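Oxalate oxidase 1 (Hordeum vulgare, PDB 1FI2) catalyses the manganese-dependent oxidation of oxalate by dioxygen to hydrogen peroxide and carbon dioxide in the plant apoplast, and also has superoxide dismutase activity. Local coordinates at residues P86-I89 with T94-G97; F129-P132 with M136-Q139; I174-L179 with G188-L193. All coordinates share one frame; numbering follows the deposited sequence.

Contact 1. Residues P86-I89 with T94-G97; sequences PPHI and TEIG. With MN (manganese (II) ion), chain B.
His-88 and Glu-95 face each other through manganese. His-88 NE2 and Glu-95 OE1 lie 4.4 Å apart and approach the metal from nearly opposite sides, the NE2-manganese-OE1 angle being about 167°. His-88 NE2 binds manganese at 2.3 Å. Glu-95 OE1 does so at 2.2 Å, so the two segments meet by sharing an ion and not by a direct bond. On one side, the His-88 ring is held at the nitrogen turned from the metal: ND1 donates to Pro-86 O at 2.8 Å, with the acceptor almost in the ring plane. With the metal bond at NE2, this one fixes the rotation of the ring. On the other side, Glu-95 reaches in with an extended chain, CG anti to the backbone N (chi1 171°). Glu-95 OE2 accepts a hydrogen bond of 2.7 Å from water 1, itself bound to manganese, which ties the carboxylate to a neighbouring ligand. Water 1 also lies at the edge of the His-88 ring, in its plane. His-90, His-137 and water 2 complete six ligands. The spacing of His-88, His-90 and Glu-95 is that of the first cupin motif, whose three metal ligands line the inside of the barrel.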
ATOM      1  N   PRO A  86     -30.728   3.283   0.466  1.00  4.86           N
ATOM      2  CA  PRO A  86     -30.928   1.861   0.684  1.00  4.76           C
ATOM      3  C   PRO A  86     -29.680   1.082   1.014  1.00  4.77           C
ATOM      4  O   PRO A  86     -28.579   1.565   0.802  1.00  4.85           O
ATOM      5  CB  PRO A  86     -31.559   1.381  -0.622  1.00  5.17           C
ATOM      6  CG  PRO A  86     -31.154   2.376  -1.651  1.00  4.99           C
ATOM      7  CD  PRO A  86     -31.071   3.693  -0.921  1.00  4.87           C
ATOM      8  N   PRO A  87     -29.804  -0.112   1.575  1.00  3.78           N
ATOM      9  CA  PRO A  87     -28.656  -0.960   1.870  1.00  4.20           C
ATOM     10  C   PRO A  87     -27.670  -0.972   0.719  1.00  4.10           C
ATOM     11  O   PRO A  87     -28.021  -1.484  -0.340  1.00  4.97           O
ATOM     12  CB  PRO A  87     -29.293  -2.332   2.071  1.00  3.78           C
ATOM     13  CG  PRO A  87     -30.628  -2.006   2.662  1.00  3.90           C
ATOM     14  CD  PRO A  87     -31.088  -0.790   1.882  1.00  3.92           C
ATOM     15  N   HIS A  88     -26.457  -0.477   0.871  1.00  4.65           N
ATOM     16  CA  HIS A  88     -25.478  -0.434  -0.213  1.00  4.55           C
ATOM     17  C   HIS A  88     -24.069  -0.714   0.282  1.00  4.47           C
ATOM     18  O   HIS A  88     -23.832  -0.878   1.479  1.00  3.33           O
ATOM     19  CB  HIS A  88     -25.534   0.918  -0.933  1.00  4.57           C
ATOM     20  CG  HIS A  88     -25.144   2.077  -0.067  1.00  4.69           C
ATOM     21  ND1 HIS A  88     -26.015   2.652   0.832  1.00  4.42           N
ATOM     22  CD2 HIS A  88     -23.975   2.758   0.036  1.00  4.71           C
ATOM     23  CE1 HIS A  88     -25.400   3.646   1.456  1.00  4.87           C
ATOM     24  NE2 HIS A  88     -24.169   3.728   0.989  1.00  4.71           N
ATOM     25  N   ILE A  89     -23.111  -0.842  -0.632  1.00  3.86           N
ATOM     26  CA  ILE A  89     -21.714  -1.141  -0.349  1.00  3.91           C
ATOM     27  C   ILE A  89     -20.784  -0.293  -1.215  1.00  3.59           C
ATOM     28  O   ILE A  89     -21.060  -0.066  -2.391  1.00  4.32           O
ATOM     29  CB  ILE A  89     -21.397  -2.631  -0.605  1.00  3.75           C
ATOM     30  CG1 ILE A  89     -21.966  -3.511   0.512  1.00  3.63           C
ATOM     31  CG2 ILE A  89     -19.906  -2.920  -0.736  1.00  4.14           C
ATOM     32  CD1 ILE A  89     -22.530  -4.835   0.086  1.00  5.53           C
ATOM     33  N   THR A  94     -13.548   3.098   2.807  1.00  3.81           N
ATOM     34  CA  THR A  94     -14.199   3.374   4.079  1.00  3.69           C
ATOM     35  C   THR A  94     -14.902   4.726   3.945  1.00  3.46           C
ATOM     36  O   THR A  94     -14.391   5.618   3.270  1.00  3.51           O
ATOM     37  CB  THR A  94     -13.182   3.464   5.232  1.00  3.50           C
ATOM     38  OG1 THR A  94     -12.546   2.194   5.450  1.00  3.90           O
ATOM     39  CG2 THR A  94     -13.838   3.900   6.539  1.00  3.14           C
ATOM     40  N   GLU A  95     -16.057   4.878   4.572  1.00  3.67           N
ATOM     41  CA  GLU A  95     -16.804   6.131   4.549  1.00  3.80           C
ATOM     42  C   GLU A  95     -16.864   6.725   5.954  1.00  3.73           C
ATOM     43  O   GLU A  95     -17.017   6.010   6.944  1.00  3.97           O
ATOM     44  CB  GLU A  95     -18.212   5.899   4.004  1.00  4.20           C
ATOM     45  CG  GLU A  95     -19.192   7.050   4.102  1.00  3.51           C
ATOM     46  CD  GLU A  95     -20.607   6.660   3.725  1.00  3.27           C
ATOM     47  OE1 GLU A  95     -20.796   5.541   3.207  1.00  3.63           O
ATOM     48  OE2 GLU A  95     -21.551   7.443   3.948  1.00  3.23           O
ATOM     49  N   ILE A  96     -16.727   8.043   6.022  1.00  3.49           N
ATOM     50  CA  ILE A  96     -16.797   8.765   7.298  1.00  3.32           C
ATOM     51  C   ILE A  96     -17.701   9.971   7.089  1.00  3.73           C
ATOM     52  O   ILE A  96     -17.464  10.773   6.182  1.00  3.31           O
ATOM     53  CB  ILE A  96     -15.395   9.080   7.824  1.00  3.16           C
ATOM     54  CG1 ILE A  96     -15.447   9.636   9.251  1.00  3.65           C
ATOM     55  CG2 ILE A  96     -14.626  10.021   6.906  1.00  3.53           C
ATOM     56  CD1 ILE A  96     -14.098   9.637   9.948  1.00  4.19           C
ATOM     57  N   GLY A  97     -18.806  10.058   7.841  1.00  4.00           N
ATOM     58  CA  GLY A  97     -19.754  11.131   7.568  1.00  4.30           C
ATOM     59  C   GLY A  97     -20.279  11.893   8.766  1.00  4.44           C
ATOM     60  O   GLY A  97     -20.097  11.510   9.919  1.00  4.15           O
TER
HETATM   61 MN    MN B 202     -22.405   4.814   1.922  1.00  4.51          MN
HETATM   62  O   HOH W   1     -23.677   5.910   3.395  1.00  2.39           O
HETATM   63  O   HOH W   2     -22.768   6.589   0.294  1.00  5.72           O

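Contact 2. Residues F129-P132 with M136-Q139; sequences FVIP and MHFQ. With MN (manganese (II) ion), chain B.
A metal-bound imidazole lying under an aliphatic methyl is the striking feature here: Ile-131 CG2 sits over one face of the His-137 ring. This CH-pi contact places CG2 3.5 Å from the ring centroid and only 16° off the ring normal, offset toward the rim. The ring atom closest to Ile-131 CG2 is His-137 ND1, at 3.4 Å. The other branch of Ile-131 covers the adjoining part of the ring, CD1 lying 3.7 Å from His-137 CD2. Ile-131 thus lies crosswise to the imidazole and touches it with both branches. Both ring nitrogens are used: His-137 NE2 binds manganese at 2.2 Å, and ND1 is hydrogen-bonded to Leu-135 O, which together with the isoleucine restricts how the ring can turn. Further along, Gln-139 bends at chi2 (90°) and its NE2 donates a 2.8 Å hydrogen bond to water 1, a manganese ligand. Its OE1 takes a hydrogen bond from Asn-85, so the amide links the metal's water to a residue that binds oxalate. Phe-129 CE1 comes within 4.2 Å of Gln-139 NE2, the ring and amide planes being tilted against each other. Strands 128-131 and 137-141 belong to the two facing sheets of the jellyroll. The first pairs with strand 95-101 and, at Phe-129, with a strand of the second subunit; the second runs between strands 103-109 and 84-89, and from the former Val-106 packs on Phe-129 and Gln-139, and Ile-108 on Ile-131.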
ATOM      1  N   PHE A 129     -20.470   9.225  11.942  1.00  3.70           N
ATOM      2  CA  PHE A 129     -20.494   7.779  11.804  1.00  3.65           C
ATOM      3  C   PHE A 129     -19.371   7.297  10.885  1.00  3.99           C
ATOM      4  O   PHE A 129     -18.855   8.058  10.068  1.00  3.66           O
ATOM      5  CB  PHE A 129     -21.836   7.301  11.241  1.00  4.29           C
ATOM      6  CG  PHE A 129     -22.225   7.845   9.897  1.00  3.92           C
ATOM      7  CD1 PHE A 129     -21.799   7.245   8.725  1.00  4.05           C
ATOM      8  CD2 PHE A 129     -23.042   8.961   9.801  1.00  4.18           C
ATOM      9  CE1 PHE A 129     -22.167   7.747   7.494  1.00  4.25           C
ATOM     10  CE2 PHE A 129     -23.419   9.474   8.572  1.00  4.19           C
ATOM     11  CZ  PHE A 129     -22.974   8.863   7.416  1.00  4.17           C
ATOM     12  N   VAL A 130     -19.022   6.019  11.010  1.00  4.11           N
ATOM     13  CA  VAL A 130     -17.969   5.464  10.153  1.00  5.44           C
ATOM     14  C   VAL A 130     -18.390   4.098   9.632  1.00  4.78           C
ATOM     15  O   VAL A 130     -18.945   3.264  10.350  1.00  5.59           O
ATOM     16  CB  VAL A 130     -16.611   5.464  10.864  1.00  7.15           C
ATOM     17  CG1 VAL A 130     -16.564   4.486  12.021  1.00  8.23           C
ATOM     18  CG2 VAL A 130     -15.482   5.184   9.876  1.00  8.04           C
ATOM     19  N   ILE A 131     -18.193   3.881   8.332  1.00  4.14           N
ATOM     20  CA  ILE A 131     -18.561   2.629   7.684  1.00  3.89           C
ATOM     21  C   ILE A 131     -17.316   1.933   7.138  1.00  3.51           C
ATOM     22  O   ILE A 131     -16.764   2.375   6.129  1.00  3.04           O
ATOM     23  CB  ILE A 131     -19.453   2.859   6.441  1.00  4.12           C
ATOM     24  CG1 ILE A 131     -20.551   3.895   6.640  1.00  4.62           C
ATOM     25  CG2 ILE A 131     -20.015   1.524   5.963  1.00  3.35           C
ATOM     26  CD1 ILE A 131     -21.710   3.501   7.514  1.00  4.83           C
ATOM     27  N   PRO A 132     -16.898   0.833   7.741  1.00  3.32           N
ATOM     28  CA  PRO A 132     -15.740   0.096   7.272  1.00  4.05           C
ATOM     29  C   PRO A 132     -15.883  -0.343   5.827  1.00  4.53           C
ATOM     30  O   PRO A 132     -16.936  -0.696   5.314  1.00  3.81           O
ATOM     31  CB  PRO A 132     -15.615  -1.091   8.217  1.00  4.16           C
ATOM     32  CG  PRO A 132     -16.432  -0.749   9.410  1.00  4.27           C
ATOM     33  CD  PRO A 132     -17.495   0.216   8.947  1.00  3.68           C
ATOM     34  N   MET A 136     -22.061  -3.741   4.156  1.00  3.78           N
ATOM     35  CA  MET A 136     -23.397  -3.248   3.815  1.00  3.78           C
ATOM     36  C   MET A 136     -23.869  -2.232   4.852  1.00  3.99           C
ATOM     37  O   MET A 136     -23.623  -2.395   6.052  1.00  3.17           O
ATOM     38  CB  MET A 136     -24.373  -4.425   3.689  1.00  4.89           C
ATOM     39  CG  MET A 136     -25.676  -4.055   2.993  1.00  3.96           C
ATOM     40  SD  MET A 136     -26.897  -5.381   2.946  1.00  3.85           S
ATOM     41  CE  MET A 136     -25.975  -6.671   2.113  1.00  4.01           C
ATOM     42  N   HIS A 137     -24.522  -1.164   4.395  1.00  2.62           N
ATOM     43  CA  HIS A 137     -25.011  -0.125   5.303  1.00  3.22           C
ATOM     44  C   HIS A 137     -26.154   0.656   4.670  1.00  3.12           C
ATOM     45  O   HIS A 137     -26.380   0.551   3.460  1.00  2.87           O
ATOM     46  CB  HIS A 137     -23.865   0.807   5.711  1.00  3.41           C
ATOM     47  CG  HIS A 137     -23.188   1.509   4.575  1.00  3.16           C
ATOM     48  ND1 HIS A 137     -22.426   0.828   3.649  1.00  3.34           N
ATOM     49  CD2 HIS A 137     -23.134   2.814   4.212  1.00  3.20           C
ATOM     50  CE1 HIS A 137     -21.945   1.675   2.771  1.00  3.15           C
ATOM     51  NE2 HIS A 137     -22.353   2.900   3.073  1.00  3.48           N
ATOM     52  N   PHE A 138     -26.885   1.422   5.470  1.00  3.26           N
ATOM     53  CA  PHE A 138     -28.008   2.204   4.967  1.00  3.52           C
ATOM     54  C   PHE A 138     -28.311   3.386   5.885  1.00  3.12           C
ATOM     55  O   PHE A 138     -27.800   3.449   7.003  1.00  2.75           O
ATOM     56  CB  PHE A 138     -29.269   1.322   4.919  1.00  3.20           C
ATOM     57  CG  PHE A 138     -29.726   0.816   6.263  1.00  3.48           C
ATOM     58  CD1 PHE A 138     -30.566   1.568   7.071  1.00  3.30           C
ATOM     59  CD2 PHE A 138     -29.317  -0.427   6.719  1.00  3.48           C
ATOM     60  CE1 PHE A 138     -30.983   1.098   8.300  1.00  4.05           C
ATOM     61  CE2 PHE A 138     -29.730  -0.903   7.953  1.00  3.43           C
ATOM     62  CZ  PHE A 138     -30.561  -0.140   8.749  1.00  3.47           C
ATOM     63  N   GLN A 139     -29.143   4.304   5.412  1.00  3.38           N
ATOM     64  CA  GLN A 139     -29.593   5.451   6.191  1.00  4.03           C
ATOM     65  C   GLN A 139     -31.102   5.603   5.948  1.00  4.18           C
ATOM     66  O   GLN A 139     -31.570   5.375   4.836  1.00  4.32           O
ATOM     67  CB  GLN A 139     -28.897   6.770   5.903  1.00  4.68           C
ATOM     68  CG  GLN A 139     -27.445   6.879   6.348  1.00  5.53           C
ATOM     69  CD  GLN A 139     -26.498   6.419   5.256  1.00  6.27           C
ATOM     70  OE1 GLN A 139     -26.789   6.579   4.064  1.00  6.13           O
ATOM     71  NE2 GLN A 139     -25.370   5.829   5.631  1.00  6.83           N
TER
HETATM   72 MN    MN B 202     -22.405   4.814   1.922  1.00  4.51          MN
HETATM   73  O   HOH W   1     -23.677   5.910   3.395  1.00  2.39           O
HETATM   74  O   HOH W   2     -22.768   6.589   0.294  1.00  5.72           O

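Contact 3. Residues I174-L179 with G188-L193; sequences IPTPVL and GVVELL
Thr-176 is the first residue of segment 174-179 to meet segment 188-193, just after Ile-174 and Pro-175 have led the chain into helix 176-183. Pro-175 stands at the N-cap, and its O accepts the backbone N of Leu-179. At Thr-176 the side chain divides its work between two neighbours. OG1 donates to Glu-191 OE2 at 2.9 Å, reaching the oxygen from well above the carboxylate plane (66° out of it). The methyl CG2 turns to Val-190 instead, 3.8 Å from its CG1, the two side chains lying antiparallel, flank to flank. Glu-191 leaves its helix alongside the contact, and a bend at chi2 (-67°) carries the carboxylate to the hydroxyl. Val-178 faces the other way, onto Phe-138 of the third subunit. One turn after Thr-176, Leu-179 closes the buried side: its CB lies 3.8 Å from Val-190 CG1, and its CD1 lies 3.9 Å from the same methyl. Val-190 CG1, set anti to the backbone N, touches both Thr-176 and Leu-179, while Leu-167 and Phe-168 of helix 163-169 lie against Leu-179. The chemistry is graded, apolar inside and polar at the exposed border. Because Thr-176 OG1 is hydrogen-bonded to Lys-194 NZ as well as to Glu-191, the arrangement would probably favour the charged form of the glutamate.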
ATOM      1  N   ILE A 174     -30.519 -10.630 -13.049  1.00  5.58           N
ATOM      2  CA  ILE A 174     -30.101 -11.969 -12.619  1.00  5.68           C
ATOM      3  C   ILE A 174     -31.289 -12.883 -12.915  1.00  5.95           C
ATOM      4  O   ILE A 174     -32.435 -12.511 -12.635  1.00  6.23           O
ATOM      5  CB  ILE A 174     -29.783 -11.980 -11.115  1.00  5.28           C
ATOM      6  CG1 ILE A 174     -28.635 -11.018 -10.787  1.00  5.31           C
ATOM      7  CG2 ILE A 174     -29.449 -13.385 -10.631  1.00  5.75           C
ATOM      8  CD1 ILE A 174     -28.437 -10.736  -9.308  1.00  5.01           C
ATOM      9  N   PRO A 175     -31.055 -14.040 -13.511  1.00  6.25           N
ATOM     10  CA  PRO A 175     -32.141 -14.952 -13.845  1.00  6.41           C
ATOM     11  C   PRO A 175     -33.031 -15.203 -12.641  1.00  6.34           C
ATOM     12  O   PRO A 175     -32.548 -15.470 -11.543  1.00  6.51           O
ATOM     13  CB  PRO A 175     -31.434 -16.207 -14.332  1.00  6.40           C
ATOM     14  CG  PRO A 175     -30.107 -15.727 -14.823  1.00  6.79           C
ATOM     15  CD  PRO A 175     -29.736 -14.576 -13.914  1.00  6.28           C
ATOM     16  N   THR A 176     -34.336 -15.341 -12.872  1.00  6.94           N
ATOM     17  CA  THR A 176     -35.281 -15.633 -11.794  1.00  7.81           C
ATOM     18  C   THR A 176     -34.966 -16.894 -11.025  1.00  7.74           C
ATOM     19  O   THR A 176     -34.930 -16.866  -9.787  1.00  7.44           O
ATOM     20  CB  THR A 176     -36.735 -15.571 -12.293  1.00  8.44           C
ATOM     21  OG1 THR A 176     -37.016 -14.197 -12.614  1.00  8.58           O
ATOM     22  CG2 THR A 176     -37.729 -16.039 -11.243  1.00  8.46           C
ATOM     23  N   PRO A 177     -34.697 -18.021 -11.671  1.00  7.57           N
ATOM     24  CA  PRO A 177     -34.361 -19.265 -11.000  1.00  7.32           C
ATOM     25  C   PRO A 177     -33.150 -19.160 -10.090  1.00  7.13           C
ATOM     26  O   PRO A 177     -33.037 -19.881  -9.089  1.00  7.07           O
ATOM     27  CB  PRO A 177     -34.137 -20.255 -12.142  1.00  7.55           C
ATOM     28  CG  PRO A 177     -34.909 -19.685 -13.286  1.00  7.62           C
ATOM     29  CD  PRO A 177     -34.720 -18.191 -13.149  1.00  7.73           C
ATOM     30  N   VAL A 178     -32.169 -18.311 -10.415  1.00  6.20           N
ATOM     31  CA  VAL A 178     -31.035 -18.077  -9.527  1.00  6.21           C
ATOM     32  C   VAL A 178     -31.539 -17.382  -8.259  1.00  5.83           C
ATOM     33  O   VAL A 178     -31.183 -17.759  -7.143  1.00  6.49           O
ATOM     34  CB  VAL A 178     -29.930 -17.228 -10.175  1.00  6.03           C
ATOM     35  CG1 VAL A 178     -28.838 -16.860  -9.173  1.00  6.56           C
ATOM     36  CG2 VAL A 178     -29.307 -17.957 -11.359  1.00  6.21           C
ATOM     37  N   LEU A 179     -32.384 -16.371  -8.448  1.00  5.84           N
ATOM     38  CA  LEU A 179     -32.937 -15.619  -7.334  1.00  6.22           C
ATOM     39  C   LEU A 179     -33.952 -16.391  -6.508  1.00  6.89           C
ATOM     40  O   LEU A 179     -34.051 -16.056  -5.325  1.00  7.23           O
ATOM     41  CB  LEU A 179     -33.553 -14.301  -7.817  1.00  5.78           C
ATOM     42  CG  LEU A 179     -32.567 -13.236  -8.311  1.00  5.64           C
ATOM     43  CD1 LEU A 179     -33.332 -12.053  -8.883  1.00  6.14           C
ATOM     44  CD2 LEU A 179     -31.639 -12.785  -7.192  1.00  5.70           C
ATOM     45  N   GLY A 188     -43.099 -15.994  -8.511  1.00  8.72           N
ATOM     46  CA  GLY A 188     -44.006 -14.860  -8.458  1.00  8.27           C
ATOM     47  C   GLY A 188     -43.519 -13.741  -7.547  1.00  7.86           C
ATOM     48  O   GLY A 188     -43.653 -12.566  -7.882  1.00  8.12           O
ATOM     49  N   VAL A 189     -42.922 -14.082  -6.411  1.00  7.61           N
ATOM     50  CA  VAL A 189     -42.383 -13.083  -5.489  1.00  7.76           C
ATOM     51  C   VAL A 189     -41.174 -12.404  -6.127  1.00  7.48           C
ATOM     52  O   VAL A 189     -41.041 -11.180  -6.100  1.00  7.12           O
ATOM     53  CB  VAL A 189     -42.014 -13.706  -4.134  1.00  8.03           C
ATOM     54  CG1 VAL A 189     -41.392 -12.678  -3.199  1.00  8.33           C
ATOM     55  CG2 VAL A 189     -43.241 -14.336  -3.482  1.00  8.48           C
ATOM     56  N   VAL A 190     -40.306 -13.200  -6.753  1.00  7.59           N
ATOM     57  CA  VAL A 190     -39.130 -12.654  -7.429  1.00  7.85           C
ATOM     58  C   VAL A 190     -39.529 -11.714  -8.557  1.00  8.11           C
ATOM     59  O   VAL A 190     -38.984 -10.610  -8.661  1.00  8.16           O
ATOM     60  CB  VAL A 190     -38.210 -13.771  -7.950  1.00  7.86           C
ATOM     61  CG1 VAL A 190     -37.052 -13.215  -8.766  1.00  8.11           C
ATOM     62  CG2 VAL A 190     -37.676 -14.595  -6.782  1.00  8.31           C
ATOM     63  N   GLU A 191     -40.518 -12.103  -9.366  1.00  8.19           N
ATOM     64  CA  GLU A 191     -40.983 -11.249 -10.456  1.00  8.65           C
ATOM     65  C   GLU A 191     -41.604  -9.958  -9.938  1.00  8.19           C
ATOM     66  O   GLU A 191     -41.449  -8.905 -10.562  1.00  8.13           O
ATOM     67  CB  GLU A 191     -41.931 -11.993 -11.391  1.00  9.47           C
ATOM     68  CG  GLU A 191     -41.314 -13.161 -12.130  1.00 10.84           C
ATOM     69  CD  GLU A 191     -40.254 -12.833 -13.154  1.00 11.66           C
ATOM     70  OE1 GLU A 191     -39.963 -11.647 -13.419  1.00 12.28           O
ATOM     71  OE2 GLU A 191     -39.673 -13.786 -13.726  1.00 12.45           O
ATOM     72  N   LEU A 192     -42.295  -9.998  -8.801  1.00  7.85           N
ATOM     73  CA  LEU A 192     -42.877  -8.786  -8.226  1.00  8.33           C
ATOM     74  C   LEU A 192     -41.757  -7.806  -7.873  1.00  7.85           C
ATOM     75  O   LEU A 192     -41.828  -6.619  -8.183  1.00  8.70           O
ATOM     76  CB  LEU A 192     -43.708  -9.101  -6.989  1.00  8.39           C
ATOM     77  CG  LEU A 192     -44.203  -7.911  -6.159  1.00  9.09           C
ATOM     78  CD1 LEU A 192     -45.278  -7.137  -6.906  1.00  9.34           C
ATOM     79  CD2 LEU A 192     -44.709  -8.380  -4.805  1.00  9.43           C
ATOM     80  N   LEU A 193     -40.707  -8.305  -7.223  1.00  7.65           N
ATOM     81  CA  LEU A 193     -39.553  -7.478  -6.877  1.00  7.20           C
ATOM     82  C   LEU A 193     -38.886  -6.902  -8.114  1.00  7.34           C
ATOM     83  O   LEU A 193     -38.603  -5.699  -8.170  1.00  7.71           O
ATOM     84  CB  LEU A 193     -38.574  -8.294  -6.026  1.00  6.96           C
ATOM     85  CG  LEU A 193     -39.021  -8.523  -4.576  1.00  6.83           C
ATOM     86  CD1 LEU A 193     -38.412  -9.797  -4.016  1.00  6.88           C
ATOM     87  CD2 LEU A 193     -38.656  -7.324  -3.709  1.00  7.15           C
TER

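In the fold
Along the chain the three contacts follow in series, none enclosing or crossing another. Contact 1 closes a four-residue loop between strands 84-89 and 95-101, which belong to different sheets. Contact 2 then closes a three-residue loop between strands 128-131 and 137-141, again one from each sheet. These strands lie beside those of contact 1, so the two contacts, with centres about 4 Å apart, share manganese and its waters and tie the two walls of the cupin barrel together. Contact 3 closes an eight-residue, partly helical span, 180-187, and joins helices 176-183 and 187-196, its centre about 26 Å from that of contact 1, without touching the others. All three border the third subunit of the hexamer.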